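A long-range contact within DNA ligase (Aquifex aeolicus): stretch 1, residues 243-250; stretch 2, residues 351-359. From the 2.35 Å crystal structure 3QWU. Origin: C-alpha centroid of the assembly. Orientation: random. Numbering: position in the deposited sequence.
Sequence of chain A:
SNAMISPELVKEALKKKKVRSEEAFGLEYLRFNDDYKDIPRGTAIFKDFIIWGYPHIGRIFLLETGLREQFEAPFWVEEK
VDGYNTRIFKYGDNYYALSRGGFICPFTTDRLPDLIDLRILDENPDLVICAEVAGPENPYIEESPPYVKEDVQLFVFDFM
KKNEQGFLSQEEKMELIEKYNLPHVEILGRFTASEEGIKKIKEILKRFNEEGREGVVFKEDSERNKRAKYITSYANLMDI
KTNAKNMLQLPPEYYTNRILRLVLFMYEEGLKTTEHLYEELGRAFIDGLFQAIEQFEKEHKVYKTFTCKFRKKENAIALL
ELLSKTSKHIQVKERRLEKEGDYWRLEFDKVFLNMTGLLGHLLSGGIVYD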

ATOM      1  N   ASN A 243      -2.352  11.176  -6.614  1.00 38.84           N
ATOM      2  CA  ASN A 243      -3.160   9.970  -6.423  1.00 40.10           C
ATOM      3  C   ASN A 243      -3.762   9.807  -5.030  1.00 40.30           C
ATOM      4  O   ASN A 243      -4.256   8.728  -4.687  1.00 39.61           O
ATOM      5  CB  ASN A 243      -2.322   8.752  -6.742  1.00 40.53           C
ATOM      6  CG  ASN A 243      -2.566   8.289  -8.120  1.00 45.97           C
ATOM      7  OD1 ASN A 243      -3.371   7.349  -8.332  1.00 51.19           O
ATOM      8  ND2 ASN A 243      -1.956   8.986  -9.111  1.00 49.16           N
ATOM      9  N   ALA A 244      -3.678  10.850  -4.210  1.00 40.27           N
ATOM     10  CA  ALA A 244      -4.230  10.786  -2.852  1.00 41.06           C
ATOM     11  C   ALA A 244      -5.713  10.377  -2.854  1.00 41.75           C
ATOM     12  O   ALA A 244      -6.094   9.515  -2.105  1.00 42.11           O
ATOM     13  CB  ALA A 244      -4.066  12.119  -2.142  1.00 40.37           C
ATOM     14  N   LYS A 245      -6.539  11.027  -3.676  1.00 41.73           N
ATOM     15  CA  LYS A 245      -7.995  10.818  -3.659  1.00 43.05           C
ATOM     16  C   LYS A 245      -8.354   9.394  -4.076  1.00 44.81           C
ATOM     17  O   LYS A 245      -9.451   8.884  -3.811  1.00 43.95           O
ATOM     18  CB  LYS A 245      -8.678  11.848  -4.549  1.00 42.25           C
ATOM     19  CG  LYS A 245      -8.616  13.239  -3.933  1.00 41.72           C
ATOM     20  CD  LYS A 245      -9.054  14.338  -4.873  1.00 42.03           C
ATOM     21  CE  LYS A 245      -9.140  15.716  -4.215  1.00 40.48           C
ATOM     22  NZ  LYS A 245      -9.766  16.692  -5.147  1.00 40.95           N
ATOM     23  N   ASN A 246      -7.331   8.745  -4.617  1.00 46.28           N
ATOM     24  CA  ASN A 246      -7.399   7.511  -5.353  1.00 48.14           C
ATOM     25  C   ASN A 246      -6.908   6.382  -4.531  1.00 48.53           C
ATOM     26  O   ASN A 246      -6.801   5.282  -5.029  1.00 48.41           O
ATOM     27  CB  ASN A 246      -6.419   7.655  -6.541  1.00 48.52           C
ATOM     28  CG  ASN A 246      -6.970   7.135  -7.800  1.00 52.21           C
ATOM     29  OD1 ASN A 246      -6.787   7.775  -8.853  1.00 57.46           O
ATOM     30  ND2 ASN A 246      -7.698   5.993  -7.729  1.00 52.67           N
ATOM     31  N   MET A 247      -6.573   6.657  -3.272  1.00 50.23           N
ATOM     32  CA  MET A 247      -5.820   5.703  -2.433  1.00 51.81           C
ATOM     33  C   MET A 247      -6.508   4.403  -2.079  1.00 53.76           C
ATOM     34  O   MET A 247      -5.832   3.499  -1.628  1.00 53.86           O
ATOM     35  CB  MET A 247      -5.366   6.335  -1.120  1.00 52.04           C
ATOM     36  CG  MET A 247      -3.949   6.752  -1.127  1.00 53.87           C
ATOM     37  SD  MET A 247      -3.472   7.466   0.452  1.00 59.73           S
ATOM     38  CE  MET A 247      -2.151   8.547  -0.183  1.00 51.23           C
ATOM     39  N   LEU A 248      -7.825   4.308  -2.201  1.00 55.49           N
ATOM     40  CA  LEU A 248      -8.486   3.075  -1.788  1.00 58.23           C
ATOM     41  C   LEU A 248      -8.395   2.073  -2.944  1.00 60.24           C
ATOM     42  O   LEU A 248      -8.383   0.870  -2.731  1.00 61.02           O
ATOM     43  CB  LEU A 248      -9.923   3.345  -1.314  1.00 58.82           C
ATOM     44  CG  LEU A 248     -10.067   4.296  -0.096  1.00 57.98           C
ATOM     45  CD1 LEU A 248     -11.524   4.496   0.292  1.00 57.00           C
ATOM     46  CD2 LEU A 248      -9.274   3.807   1.116  1.00 57.29           C
ATOM     47  N   GLN A 249      -8.213   2.596  -4.151  1.00 61.68           N
ATOM     48  CA  GLN A 249      -8.020   1.787  -5.352  1.00 63.75           C
ATOM     49  C   GLN A 249      -6.523   1.494  -5.637  1.00 64.42           C
ATOM     50  O   GLN A 249      -6.096   1.612  -6.780  1.00 64.63           O
ATOM     51  CB  GLN A 249      -8.627   2.522  -6.590  1.00 63.62           C
ATOM     52  CG  GLN A 249      -9.801   3.511  -6.334  1.00 64.92           C
ATOM     53  CD  GLN A 249     -11.106   2.855  -5.818  1.00 69.13           C
ATOM     54  OE1 GLN A 249     -11.512   3.075  -4.670  1.00 70.40           O
ATOM     55  NE2 GLN A 249     -11.776   2.085  -6.679  1.00 70.91           N
ATOM     56  N   LEU A 250      -5.731   1.114  -4.627  1.00 65.89           N
ATOM     57  CA  LEU A 250      -4.270   0.969  -4.786  1.00 66.43           C
ATOM     58  C   LEU A 250      -3.784  -0.443  -5.012  1.00 68.27           C
ATOM     59  O   LEU A 250      -3.979  -1.297  -4.158  1.00 69.96           O
ATOM     60  CB  LEU A 250      -3.530   1.440  -3.535  1.00 66.56           C
ATOM     61  CG  LEU A 250      -3.315   2.924  -3.244  1.00 66.38           C
ATOM     62  CD1 LEU A 250      -2.575   3.050  -1.892  1.00 66.74           C
ATOM     63  CD2 LEU A 250      -2.591   3.671  -4.368  1.00 65.12           C
TER
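Stretch 2, residues 351-359: VFLNMTGLL

Leu 248 and Met 355 mark the centre of the contact, with their CA atoms 6.6 Å apart, the nearest CA pair across the two stretches. The CA-to-CB bonds of both residues point toward the opposing stretch. Leu 248 (chi1 m, chi2 t) reaches Met 355 with CD1 4.3 Å from CB, and the same methyl lies 3.3 Å from Met 355 N and 3.2 Å from Asn 354 C, so it packs directly on the backbone near the start of the helix. Its other methyl, CD2, meets Leu 358 CD2 at 3.7 Å, one turn further along. Met 355 (chi1 t, chi2 p) extends its CE to within 3.9 Å of Met 247 CB and 3.4 Å of Ala 244 O.

Stretch 2 enters as the end of a strand, residues 351-352, and turns into a helix at Leu 353, with Phe 352 in the N-cap position. Phe 352 O accepts hydrogen bonds from Thr 356 N (2.8 Å) and Thr 356 OG1 (2.7 Å), which fasten the first turn. Phe 352, Met 355 and Leu 358 recur at three-residue spacing and all point toward stretch 1; Gly 357 makes no contact. Stretch 1 has no regular helix or strand, but local bonds such as Met 247 N to Ala 244 O (3.1 Å) and Gln 249 N to Asn 246 O (3.2 Å) keep it compact.

Beside this centre, Lys 245 O lies over one face of the Phe 352 ring, 3.4 Å from CG, and Asn 246 ND2 approaches Phe 352 CE1 obliquely at 3.8 Å. No direct hydrogen bond joins the stretches. At the polar edge, water 1 bridges them, donating to Gln 249 OE1 (3.3 Å from the water O) and accepting from Met 355 N (3.2 Å from the same O).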

ATOM      1  N   VAL A 351     -16.119  11.232  -8.906  1.00 42.27           N
ATOM      2  CA  VAL A 351     -16.400  11.245  -7.473  1.00 42.91           C
ATOM      3  C   VAL A 351     -15.918   9.915  -6.914  1.00 43.37           C
ATOM      4  O   VAL A 351     -16.417   8.871  -7.344  1.00 44.72           O
ATOM      5  CB  VAL A 351     -17.958  11.360  -7.182  1.00 44.93           C
ATOM      6  CG1 VAL A 351     -18.268  11.260  -5.679  1.00 42.67           C
ATOM      7  CG2 VAL A 351     -18.575  12.664  -7.802  1.00 43.12           C
ATOM      8  N   PHE A 352     -14.973   9.951  -5.975  1.00 42.20           N
ATOM      9  CA  PHE A 352     -14.464   8.755  -5.290  1.00 42.09           C
ATOM     10  C   PHE A 352     -15.332   8.414  -4.071  1.00 43.37           C
ATOM     11  O   PHE A 352     -15.146   8.978  -2.981  1.00 43.60           O
ATOM     12  CB  PHE A 352     -13.011   9.011  -4.849  1.00 41.89           C
ATOM     13  CG  PHE A 352     -12.079   9.279  -6.009  1.00 41.81           C
ATOM     14  CD1 PHE A 352     -11.403   8.239  -6.631  1.00 42.58           C
ATOM     15  CD2 PHE A 352     -11.956  10.564  -6.534  1.00 42.65           C
ATOM     16  CE1 PHE A 352     -10.586   8.488  -7.730  1.00 44.50           C
ATOM     17  CE2 PHE A 352     -11.148  10.817  -7.632  1.00 42.33           C
ATOM     18  CZ  PHE A 352     -10.447   9.798  -8.214  1.00 42.46           C
ATOM     19  N   LEU A 353     -16.260   7.472  -4.255  1.00 43.87           N
ATOM     20  CA  LEU A 353     -17.310   7.188  -3.279  1.00 44.98           C
ATOM     21  C   LEU A 353     -16.773   6.561  -2.016  1.00 44.23           C
ATOM     22  O   LEU A 353     -17.308   6.795  -0.928  1.00 43.34           O
ATOM     23  CB  LEU A 353     -18.365   6.210  -3.849  1.00 46.57           C
ATOM     24  CG  LEU A 353     -19.567   6.615  -4.716  1.00 48.22           C
ATOM     25  CD1 LEU A 353     -19.542   8.037  -5.303  1.00 48.75           C
ATOM     26  CD2 LEU A 353     -19.673   5.574  -5.832  1.00 48.91           C
ATOM     27  N   ASN A 354     -15.752   5.727  -2.172  1.00 43.06           N
ATOM     28  CA  ASN A 354     -15.177   5.041  -1.028  1.00 43.33           C
ATOM     29  C   ASN A 354     -14.317   5.963  -0.193  1.00 41.49           C
ATOM     30  O   ASN A 354     -14.424   5.968   1.009  1.00 43.24           O
ATOM     31  CB  ASN A 354     -14.475   3.740  -1.441  1.00 43.48           C
ATOM     32  CG  ASN A 354     -15.509   2.635  -1.882  1.00 47.57           C
ATOM     33  OD1 ASN A 354     -15.201   1.728  -2.675  1.00 47.76           O
ATOM     34  ND2 ASN A 354     -16.744   2.767  -1.399  1.00 49.51           N
ATOM     35  N   MET A 355     -13.533   6.808  -0.820  1.00 39.59           N
ATOM     36  CA  MET A 355     -12.803   7.811  -0.079  1.00 38.17           C
ATOM     37  C   MET A 355     -13.778   8.747   0.573  1.00 38.46           C
ATOM     38  O   MET A 355     -13.581   9.118   1.746  1.00 39.38           O
ATOM     39  CB  MET A 355     -11.871   8.623  -0.982  1.00 36.73           C
ATOM     40  CG  MET A 355     -10.964   9.548  -0.230  1.00 37.29           C
ATOM     41  SD  MET A 355      -9.946   8.641   0.987  1.00 42.70           S
ATOM     42  CE  MET A 355      -8.496   8.350  -0.036  1.00 38.03           C
ATOM     43  N   THR A 356     -14.813   9.124  -0.186  1.00 37.49           N
ATOM     44  CA  THR A 356     -15.868  10.006   0.287  1.00 37.25           C
ATOM     45  C   THR A 356     -16.514   9.445   1.543  1.00 38.13           C
ATOM     46  O   THR A 356     -16.534  10.137   2.584  1.00 38.38           O
ATOM     47  CB  THR A 356     -16.912  10.325  -0.830  1.00 37.45           C
ATOM     48  OG1 THR A 356     -16.286  11.156  -1.828  1.00 38.00           O
ATOM     49  CG2 THR A 356     -18.173  11.079  -0.236  1.00 35.45           C
ATOM     50  N   GLY A 357     -16.999   8.201   1.475  1.00 38.47           N
ATOM     51  CA  GLY A 357     -17.587   7.515   2.666  1.00 39.41           C
ATOM     52  C   GLY A 357     -16.587   7.302   3.820  1.00 38.79           C
ATOM     53  O   GLY A 357     -16.917   7.416   4.983  1.00 39.79           O
ATOM     54  N   LEU A 358     -15.328   7.013   3.517  1.00 37.92           N
ATOM     55  CA  LEU A 358     -14.359   6.770   4.580  1.00 36.66           C
ATOM     56  C   LEU A 358     -14.072   8.066   5.342  1.00 35.60           C
ATOM     57  O   LEU A 358     -14.105   8.107   6.555  1.00 35.83           O
ATOM     58  CB  LEU A 358     -13.078   6.202   3.985  1.00 36.30           C
ATOM     59  CG  LEU A 358     -11.885   5.947   4.973  1.00 36.45           C
ATOM     60  CD1 LEU A 358     -12.345   4.984   6.049  1.00 34.53           C
ATOM     61  CD2 LEU A 358     -10.707   5.370   4.163  1.00 34.38           C
ATOM     62  N   LEU A 359     -13.799   9.138   4.624  1.00 35.02           N
ATOM     63  CA  LEU A 359     -13.483  10.401   5.278  1.00 35.07           C
ATOM     64  C   LEU A 359     -14.682  10.912   6.108  1.00 36.14           C
ATOM     65  O   LEU A 359     -14.502  11.397   7.229  1.00 38.27           O
ATOM     66  CB  LEU A 359     -12.983  11.429   4.257  1.00 33.85           C
ATOM     67  CG  LEU A 359     -11.650  11.216   3.493  1.00 31.89           C
ATOM     68  CD1 LEU A 359     -11.334  12.441   2.614  1.00 27.96           C
ATOM     69  CD2 LEU A 359     -10.472  10.973   4.386  1.00 34.02           C
TER
HETATM   70  O   HOH W   1     -12.863   5.921  -3.806  1.00 29.01           O